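Local coordinates for pheromome Binding Protein (PDB 6VQ5), which probably binds odorants, carrying hydrophobic pheromone molecules within the compact all-helical fold of the insect odorant-binding proteins, at residues 14-19 with 27-32; 76-81 with 85-90; 92-97 with 112-117. All coordinates share one frame; numbering follows the deposited sequence.

Contact 1: 14-19 with 27-32; sequences KVLEEC and ESIIND
Leu16 of helix 13-23 reaches across to Ile29 and Ile30 of helix 28-37, and this trio is a compact example of how two helices joined by a short connection can meet through a few methyl groups. At the start of the second segment, Glu27 turns its CB away from the other helix, yet its folded side chain brings OE2 to 5.7 Å from Glu17 OE2. The two carboxylates are not in contact; instead both form salt bridges with Lys20, Glu17 through OE2 and Glu27 through OE1. Backbone bonds run from Ile30 N to Glu27 O and from Asp32 N to Ser28 O. Ile29, which is buried, points its CB toward the partner and offers CG1 to Leu16 CD1 at 4.4 Å, a loose apolar contact. Ile30 makes the nearer one: its CD1 lies 3.5 Å from Leu16 CD2, the two side chains crossing at a slant. With CG of Leu16 anti to the backbone nitrogen (chi1 -180°) the branch reaches out to the other helix, and its second torsion turns CD1 to Ile29 and CD2 to Ile30. Ile30 starts from an exposed position with CB pointing along the flank, and its CG1 branch carries CD1 back to the leucine. Away from this face, Cys19 is bonded to Cys54 and Val15 rests on Met55, so helix 46-58 packs beside the first segment. The chemistry thus divides into an apolar centre, where the leucine branches meet the isoleucines without any polar bond between the segments, and a carboxylate-lysine border, where Lys20, just past the first segment, pairs with a carboxylate from each side and probably offsets their like charges.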
loop_
_atom_site.group_PDB
_atom_site.type_symbol
_atom_site.label_atom_id
_atom_site.label_comp_id
_atom_site.label_asym_id
_atom_site.label_seq_id
_atom_site.Cartn_x
_atom_site.Cartn_y
_atom_site.Cartn_z
ATOM N N LYS A 14 -0.776 -12.923 7.084
ATOM C CA LYS A 14 -1.049 -14.078 6.184
ATOM C C LYS A 14 -0.625 -13.685 4.767
ATOM O O LYS A 14 0.107 -14.452 4.108
ATOM C CB LYS A 14 -2.529 -14.482 6.191
ATOM C CG LYS A 14 -3.098 -14.750 7.576
ATOM C CD LYS A 14 -4.324 -15.637 7.613
ATOM C CE LYS A 14 -4.488 -16.293 8.966
ATOM N NZ LYS A 14 -5.885 -16.728 9.192
ATOM N N VAL A 15 -1.076 -12.520 4.325
ATOM C CA VAL A 15 -0.903 -12.065 2.921
ATOM C C VAL A 15 0.569 -11.680 2.711
ATOM O O VAL A 15 1.108 -12.039 1.640
ATOM C CB VAL A 15 -1.914 -10.947 2.611
ATOM C CG1 VAL A 15 -1.413 -9.959 1.583
ATOM C CG2 VAL A 15 -3.233 -11.539 2.171
ATOM N N LEU A 16 1.203 -11.045 3.701
ATOM C CA LEU A 16 2.660 -10.721 3.673
ATOM C C LEU A 16 3.487 -12.015 3.574
ATOM O O LEU A 16 4.376 -12.078 2.704
ATOM C CB LEU A 16 3.056 -9.914 4.918
ATOM C CG LEU A 16 4.530 -9.508 5.004
ATOM C CD1 LEU A 16 5.013 -8.917 3.689
ATOM C CD2 LEU A 16 4.784 -8.516 6.128
ATOM N N GLU A 17 3.221 -12.990 4.453
ATOM C CA GLU A 17 3.929 -14.296 4.516
ATOM C C GLU A 17 3.748 -15.051 3.202
ATOM O O GLU A 17 4.724 -15.674 2.742
ATOM C CB GLU A 17 3.422 -15.130 5.689
ATOM C CG GLU A 17 3.985 -14.701 7.031
ATOM C CD GLU A 17 5.495 -14.558 7.096
ATOM O OE1 GLU A 17 6.196 -15.555 6.970
ATOM O OE2 GLU A 17 5.970 -13.442 7.250
ATOM N N GLU A 18 2.545 -15.035 2.633
ATOM C CA GLU A 18 2.283 -15.721 1.343
ATOM C C GLU A 18 3.168 -15.066 0.289
ATOM O O GLU A 18 3.934 -15.797 -0.359
ATOM C CB GLU A 18 0.808 -15.658 0.945
ATOM C CG GLU A 18 -0.057 -16.635 1.710
ATOM C CD GLU A 18 -1.511 -16.635 1.281
ATOM O OE1 GLU A 18 -1.906 -15.755 0.498
ATOM O OE2 GLU A 18 -2.244 -17.558 1.689
ATOM N N CYS A 19 3.092 -13.740 0.175
ATOM C CA CYS A 19 3.833 -12.949 -0.836
ATOM C C CYS A 19 5.332 -13.169 -0.679
ATOM O O CYS A 19 6.028 -13.202 -1.716
ATOM C CB CYS A 19 3.455 -11.482 -0.737
ATOM S SG CYS A 19 1.771 -11.226 -1.347
ATOM N N GLU A 27 13.931 -11.696 4.886
ATOM C CA GLU A 27 13.273 -11.178 6.114
ATOM C C GLU A 27 13.308 -9.642 6.086
ATOM O O GLU A 27 12.438 -9.018 6.698
ATOM C CB GLU A 27 13.917 -11.754 7.378
ATOM C CG GLU A 27 13.618 -13.231 7.615
ATOM C CD GLU A 27 12.196 -13.751 7.388
ATOM O OE1 GLU A 27 11.771 -13.879 6.200
ATOM O OE2 GLU A 27 11.509 -14.067 8.397
ATOM N N SER A 28 14.234 -9.047 5.344
ATOM C CA SER A 28 14.381 -7.576 5.263
ATOM C C SER A 28 13.062 -6.911 4.812
ATOM O O SER A 28 12.850 -5.743 5.209
ATOM C CB SER A 28 15.574 -7.193 4.439
ATOM O OG SER A 28 15.357 -7.485 3.068
ATOM N N ILE A 29 12.179 -7.586 4.069
ATOM C CA ILE A 29 10.899 -6.974 3.595
ATOM C C ILE A 29 10.127 -6.442 4.818
ATOM O O ILE A 29 9.360 -5.456 4.694
ATOM C CB ILE A 29 10.070 -7.968 2.742
ATOM C CG1 ILE A 29 8.844 -7.321 2.088
ATOM C CG2 ILE A 29 9.629 -9.180 3.552
ATOM C CD1 ILE A 29 9.123 -6.056 1.328
ATOM N N ILE A 30 10.304 -7.067 5.977
ATOM C CA ILE A 30 9.677 -6.612 7.254
ATOM C C ILE A 30 10.287 -5.242 7.612
ATOM O O ILE A 30 9.530 -4.262 7.877
ATOM C CB ILE A 30 9.922 -7.660 8.352
ATOM C CG1 ILE A 30 9.395 -9.053 7.971
ATOM C CG2 ILE A 30 9.385 -7.194 9.676
ATOM C CD1 ILE A 30 7.981 -9.107 7.374
ATOM N N ASN A 31 11.622 -5.180 7.611
ATOM C CA ASN A 31 12.406 -3.959 7.889
ATOM C C ASN A 31 11.900 -2.875 6.937
ATOM O O ASN A 31 11.564 -1.783 7.454
ATOM C CB ASN A 31 13.903 -4.251 7.840
ATOM C CG ASN A 31 14.273 -5.383 8.768
ATOM O OD1 ASN A 31 14.373 -5.199 9.972
ATOM N ND2 ASN A 31 14.407 -6.584 8.243
ATOM N N ASP A 32 11.737 -3.184 5.645
ATOM C CA ASP A 32 11.295 -2.198 4.625
ATOM C C ASP A 32 9.878 -1.703 4.927
ATOM O O ASP A 32 9.644 -0.496 4.835
ATOM C CB ASP A 32 11.372 -2.747 3.207
ATOM C CG ASP A 32 12.793 -3.005 2.756
ATOM O OD1 ASP A 32 13.698 -2.538 3.425
ATOM O OD2 ASP A 32 12.979 -3.711 1.765
#

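Contact 2: 76-81 with 85-90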
loop_
_atom_site.group_PDB
_atom_site.type_symbol
_atom_site.label_atom_id
_atom_site.label_comp_id
_atom_site.label_asym_id
_atom_site.label_seq_id
_atom_site.Cartn_x
_atom_site.Cartn_y
_atom_site.Cartn_z
ATOM N N LEU A 76 -11.351 -2.496 3.480
ATOM C CA LEU A 76 -10.034 -2.714 4.148
ATOM C C LEU A 76 -9.795 -1.647 5.220
ATOM O O LEU A 76 -9.211 -1.990 6.266
ATOM C CB LEU A 76 -8.902 -2.638 3.120
ATOM C CG LEU A 76 -8.719 -3.858 2.222
ATOM C CD1 LEU A 76 -7.877 -3.506 0.998
ATOM C CD2 LEU A 76 -8.092 -5.011 2.991
ATOM N N ALA A 77 -10.162 -0.396 4.932
ATOM C CA ALA A 77 -9.905 0.767 5.806
ATOM C C ALA A 77 -10.754 0.628 7.073
ATOM O O ALA A 77 -10.194 0.728 8.180
ATOM C CB ALA A 77 -10.194 2.043 5.061
ATOM N N LYS A 78 -12.053 0.389 6.902
ATOM C CA LYS A 78 -13.012 0.136 8.011
ATOM C C LYS A 78 -12.560 -1.116 8.772
ATOM O O LYS A 78 -12.554 -1.079 10.013
ATOM C CB LYS A 78 -14.438 -0.023 7.472
ATOM C CG LYS A 78 -15.099 1.251 6.956
ATOM C CD LYS A 78 -16.523 1.024 6.478
ATOM C CE LYS A 78 -17.234 2.298 6.074
ATOM N NZ LYS A 78 -18.593 2.021 5.550
ATOM N N LYS A 79 -12.161 -2.157 8.035
ATOM C CA LYS A 79 -11.656 -3.459 8.556
ATOM C C LYS A 79 -10.476 -3.226 9.508
ATOM O O LYS A 79 -10.279 -4.058 10.408
ATOM C CB LYS A 79 -11.251 -4.364 7.386
ATOM C CG LYS A 79 -11.532 -5.851 7.569
ATOM C CD LYS A 79 -11.731 -6.598 6.258
ATOM C CE LYS A 79 -10.823 -7.800 6.111
ATOM N NZ LYS A 79 -11.204 -8.630 4.944
ATOM N N HIS A 80 -9.723 -2.138 9.307
ATOM C CA HIS A 80 -8.584 -1.693 10.158
ATOM C C HIS A 80 -9.006 -0.528 11.064
ATOM O O HIS A 80 -8.141 0.303 11.397
ATOM C CB HIS A 80 -7.387 -1.315 9.274
ATOM C CG HIS A 80 -6.723 -2.481 8.619
ATOM N ND1 HIS A 80 -7.435 -3.446 7.927
ATOM C CD2 HIS A 80 -5.420 -2.838 8.546
ATOM C CE1 HIS A 80 -6.596 -4.346 7.450
ATOM N NE2 HIS A 80 -5.352 -3.995 7.816
ATOM N N GLY A 81 -10.290 -0.458 11.437
ATOM C CA GLY A 81 -10.801 0.416 12.511
ATOM C C GLY A 81 -11.062 1.850 12.074
ATOM O O GLY A 81 -11.276 2.684 12.971
ATOM N N GLU A 85 -16.330 8.253 7.779
ATOM C CA GLU A 85 -15.728 9.540 7.335
ATOM C C GLU A 85 -14.253 9.329 6.977
ATOM O O GLU A 85 -13.859 9.717 5.858
ATOM C CB GLU A 85 -15.862 10.611 8.422
ATOM C CG GLU A 85 -17.294 11.048 8.701
ATOM C CD GLU A 85 -18.027 10.318 9.820
ATOM O OE1 GLU A 85 -17.393 9.494 10.531
ATOM O OE2 GLU A 85 -19.241 10.573 9.983
ATOM N N VAL A 86 -13.462 8.742 7.880
ATOM C CA VAL A 86 -11.988 8.609 7.673
ATOM C C VAL A 86 -11.725 7.656 6.497
ATOM O O VAL A 86 -10.870 8.009 5.659
ATOM C CB VAL A 86 -11.222 8.196 8.945
ATOM C CG1 VAL A 86 -11.653 6.854 9.481
ATOM C CG2 VAL A 86 -9.722 8.186 8.706
ATOM N N ALA A 87 -12.431 6.522 6.419
ATOM C CA ALA A 87 -12.303 5.523 5.327
ATOM C C ALA A 87 -12.438 6.215 3.964
ATOM O O ALA A 87 -11.611 5.950 3.078
ATOM C CB ALA A 87 -13.339 4.440 5.484
ATOM N N ALA A 88 -13.446 7.077 3.814
ATOM C CA ALA A 88 -13.716 7.868 2.591
ATOM C C ALA A 88 -12.533 8.798 2.295
ATOM O O ALA A 88 -12.152 8.880 1.115
ATOM C CB ALA A 88 -15.006 8.637 2.746
ATOM N N LYS A 89 -11.968 9.462 3.313
ATOM C CA LYS A 89 -10.818 10.396 3.144
ATOM C C LYS A 89 -9.599 9.611 2.648
ATOM O O LYS A 89 -8.949 10.080 1.698
ATOM C CB LYS A 89 -10.439 11.121 4.440
ATOM C CG LYS A 89 -11.496 12.025 5.066
ATOM C CD LYS A 89 -12.140 13.039 4.126
ATOM C CE LYS A 89 -13.483 12.565 3.591
ATOM N NZ LYS A 89 -13.832 13.168 2.281
ATOM N N LEU A 90 -9.306 8.466 3.277
ATOM C CA LEU A 90 -8.172 7.564 2.926
ATOM C C LEU A 90 -8.243 7.165 1.449
ATOM O O LEU A 90 -7.221 7.303 0.754
ATOM C CB LEU A 90 -8.213 6.310 3.804
ATOM C CG LEU A 90 -7.706 6.475 5.232
ATOM C CD1 LEU A 90 -7.795 5.164 5.996
ATOM C CD2 LEU A 90 -6.284 6.998 5.246
#
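Ala77 and Ala87 meet methyl to methyl, and the smallness of both lets their backbones come unusually near, with Ala77 CA and Ala87 CA 5.3 Å apart. Their CB atoms point toward one another across 4.0 Å. On one flank, Lys78 lays the start of its aliphatic chain against the same alanine, its CG 3.9 Å from Ala87 CB, before the extended remainder runs on. Leu90 follows one turn after Ala87: with CG opposite its carbonyl carbon (chi1 -78°), it brings CD1 to Ala77 CB at 4.0 Å. This is the elbow of a helical hairpin in the insect odorant-binding fold, where helix 70-79 ends and helix 84-100 begins almost at once. A Schellman motif makes the ending: Gly81, the C-prime residue with a positive phi of 83°, donates its N to Lys78 O, while Ala82 N pairs with Ala77 O. Asp83 OD1 accepts a hydrogen bond from Val86 N near the start of the next helix. Trp127 covers this corner, touching His80 and Leu90 and giving a weak hydrogen bond from NE1 to Ala77 O; His80 also lines the site that holds 2-(2-methoxyethoxy)ethanol in the crystal.

Contact 3: 92-97 with 112-117; sequences AILHEC and LEIAKC
Leu94 sets its CD1 methyl against Ile114 CG2, 3.7 Å away, the two side chains crossing at roughly a right angle. The leucine's CB does not aim at the other helix; placing CG opposite the backbone nitrogen (chi1 179°) lets the branched end extend to the isoleucine. The same Ile114 CG2 also faces Cys97 CB at 4.2 Å, so this one methyl touches both the leucine and the cysteine. Beside this apolar patch, Cys97 SG and Cys117 SG are joined in a disulfide of 2.0 Å, whose chi3 of -80° gives it a left-handed twist. Both cysteines direct CB toward the opposite segment, and the covalent link fixes the two helices at this point while the aliphatic groups pack alongside. Within the second segment, Lys116 NZ and Glu113 OE2 form a salt bridge that stays on its own helix. Disulfides joining helices in this way are a hallmark of the insect odorant-binding proteins. The short helical axes pass 9.0 Å apart at an angle of 138°, nearer antiparallel than parallel. Leu94 and Ile93 continue the packing onto Phe118, while Leu112 and Ala115 turn to Val48 and Ile52 of helix 46-58, which places helix 107-121 between helices 84-100 and 46-58.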
loop_
_atom_site.group_PDB
_atom_site.type_symbol
_atom_site.label_atom_id
_atom_site.label_comp_id
_atom_site.label_asym_id
_atom_site.label_seq_id
_atom_site.Cartn_x
_atom_site.Cartn_y
_atom_site.Cartn_z
ATOM N N ALA A 92 -10.022 8.503 -0.949
ATOM C CA ALA A 92 -9.915 9.752 -1.738
ATOM C C ALA A 92 -8.432 10.059 -1.979
ATOM O O ALA A 92 -8.055 10.259 -3.148
ATOM C CB ALA A 92 -10.617 10.889 -1.044
ATOM N N ILE A 93 -7.621 10.053 -0.917
ATOM C CA ILE A 93 -6.151 10.304 -0.986
ATOM C C ILE A 93 -5.495 9.221 -1.856
ATOM O O ILE A 93 -4.619 9.579 -2.669
ATOM C CB ILE A 93 -5.528 10.416 0.424
ATOM C CG1 ILE A 93 -5.679 11.835 0.984
ATOM C CG2 ILE A 93 -4.068 9.979 0.430
ATOM C CD1 ILE A 93 -5.931 11.882 2.471
ATOM N N LEU A 94 -5.888 7.957 -1.706
ATOM C CA LEU A 94 -5.289 6.828 -2.472
ATOM C C LEU A 94 -5.593 7.015 -3.962
ATOM O O LEU A 94 -4.679 6.780 -4.775
ATOM C CB LEU A 94 -5.837 5.495 -1.948
ATOM C CG LEU A 94 -5.335 4.239 -2.662
ATOM C CD1 LEU A 94 -3.827 4.094 -2.514
ATOM C CD2 LEU A 94 -6.050 3.004 -2.151
ATOM N N HIS A 95 -6.818 7.429 -4.305
ATOM C CA HIS A 95 -7.248 7.642 -5.709
ATOM C C HIS A 95 -6.402 8.749 -6.331
ATOM O O HIS A 95 -5.994 8.586 -7.489
ATOM C CB HIS A 95 -8.755 7.944 -5.804
ATOM C CG HIS A 95 -9.251 8.041 -7.211
ATOM N ND1 HIS A 95 -8.945 7.087 -8.173
ATOM C CD2 HIS A 95 -9.986 8.987 -7.836
ATOM C CE1 HIS A 95 -9.482 7.441 -9.324
ATOM N NE2 HIS A 95 -10.128 8.605 -9.144
ATOM N N GLU A 96 -6.153 9.838 -5.602
ATOM C CA GLU A 96 -5.444 11.017 -6.161
ATOM C C GLU A 96 -3.990 10.638 -6.443
ATOM O O GLU A 96 -3.480 11.006 -7.510
ATOM C CB GLU A 96 -5.615 12.241 -5.263
ATOM C CG GLU A 96 -6.783 13.122 -5.699
ATOM C CD GLU A 96 -6.776 13.560 -7.164
ATOM O OE1 GLU A 96 -5.687 13.503 -7.791
ATOM O OE2 GLU A 96 -7.848 13.952 -7.687
ATOM N N CYS A 97 -3.372 9.887 -5.537
ATOM C CA CYS A 97 -2.023 9.286 -5.697
ATOM C C CYS A 97 -1.983 8.397 -6.948
ATOM O O CYS A 97 -1.027 8.530 -7.746
ATOM C CB CYS A 97 -1.676 8.463 -4.466
ATOM S SG CYS A 97 -1.305 9.465 -3.005
ATOM N N LEU A 112 4.925 1.089 -5.436
ATOM C CA LEU A 112 5.815 1.693 -4.413
ATOM C C LEU A 112 5.513 3.195 -4.332
ATOM O O LEU A 112 5.298 3.697 -3.216
ATOM C CB LEU A 112 7.280 1.428 -4.765
ATOM C CG LEU A 112 8.291 1.942 -3.752
ATOM C CD1 LEU A 112 7.969 1.398 -2.378
ATOM C CD2 LEU A 112 9.702 1.585 -4.160
ATOM N N GLU A 113 5.451 3.869 -5.483
ATOM C CA GLU A 113 5.204 5.326 -5.571
ATOM C C GLU A 113 3.809 5.652 -5.015
ATOM O O GLU A 113 3.700 6.563 -4.172
ATOM C CB GLU A 113 5.411 5.801 -7.015
ATOM C CG GLU A 113 6.874 5.816 -7.442
ATOM C CD GLU A 113 7.810 6.435 -6.408
ATOM O OE1 GLU A 113 7.558 7.632 -6.034
ATOM O OE2 GLU A 113 8.776 5.735 -5.958
ATOM N N ILE A 114 2.770 4.942 -5.437
ATOM C CA ILE A 114 1.399 5.186 -4.893
ATOM C C ILE A 114 1.441 4.991 -3.374
ATOM O O ILE A 114 0.861 5.829 -2.672
ATOM C CB ILE A 114 0.331 4.309 -5.584
ATOM C CG1 ILE A 114 0.157 4.702 -7.054
ATOM C CG2 ILE A 114 -0.995 4.359 -4.836
ATOM C CD1 ILE A 114 -0.520 3.651 -7.900
ATOM N N ALA A 115 2.111 3.943 -2.893
ATOM C CA ALA A 115 2.160 3.592 -1.453
ATOM C C ALA A 115 2.824 4.727 -0.661
ATOM O O ALA A 115 2.326 5.045 0.447
ATOM C CB ALA A 115 2.879 2.281 -1.248
ATOM N N LYS A 116 3.882 5.329 -1.214
ATOM C CA LYS A 116 4.634 6.447 -0.578
ATOM C C LYS A 116 3.791 7.730 -0.601
ATOM O O LYS A 116 3.713 8.418 0.428
ATOM C CB LYS A 116 5.951 6.677 -1.312
ATOM C CG LYS A 116 6.991 5.595 -1.093
ATOM C CD LYS A 116 8.381 6.068 -1.434
ATOM C CE LYS A 116 8.665 6.083 -2.919
ATOM N NZ LYS A 116 9.979 6.699 -3.171
ATOM N N CYS A 117 3.213 8.052 -1.751
ATOM C CA CYS A 117 2.262 9.171 -1.921
ATOM C C CYS A 117 1.143 9.033 -0.883
ATOM O O CYS A 117 0.865 10.007 -0.165
ATOM C CB CYS A 117 1.714 9.170 -3.340
ATOM S SG CYS A 117 0.417 10.402 -3.594
#

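Overall arrangement
From the N terminus, contact 1 comes first, closing the short connection between helices 13-23 and 28-37. Contact 2 then closes the tight turn from helix 70-79 into helix 84-100, and contact 3 uses the latter helix again to close the longer loop to helix 107-121. The three lie in series, none nested in or crossing another. Contacts 2 and 3 have centres about 15 Å apart, whereas contacts 1 and 3 lie on opposite sides of the chain's centre. Disulfides supply the crossing links: Cys19-Cys54 and Cys97-Cys117 each interlock in sequence with Cys50-Cys108. Cys19-Cys54 and Cys50-Cys108 tie helices 13-23 and 107-121 to helix 46-58, and Cys97-Cys117 joins helix 84-100 to helix 107-121.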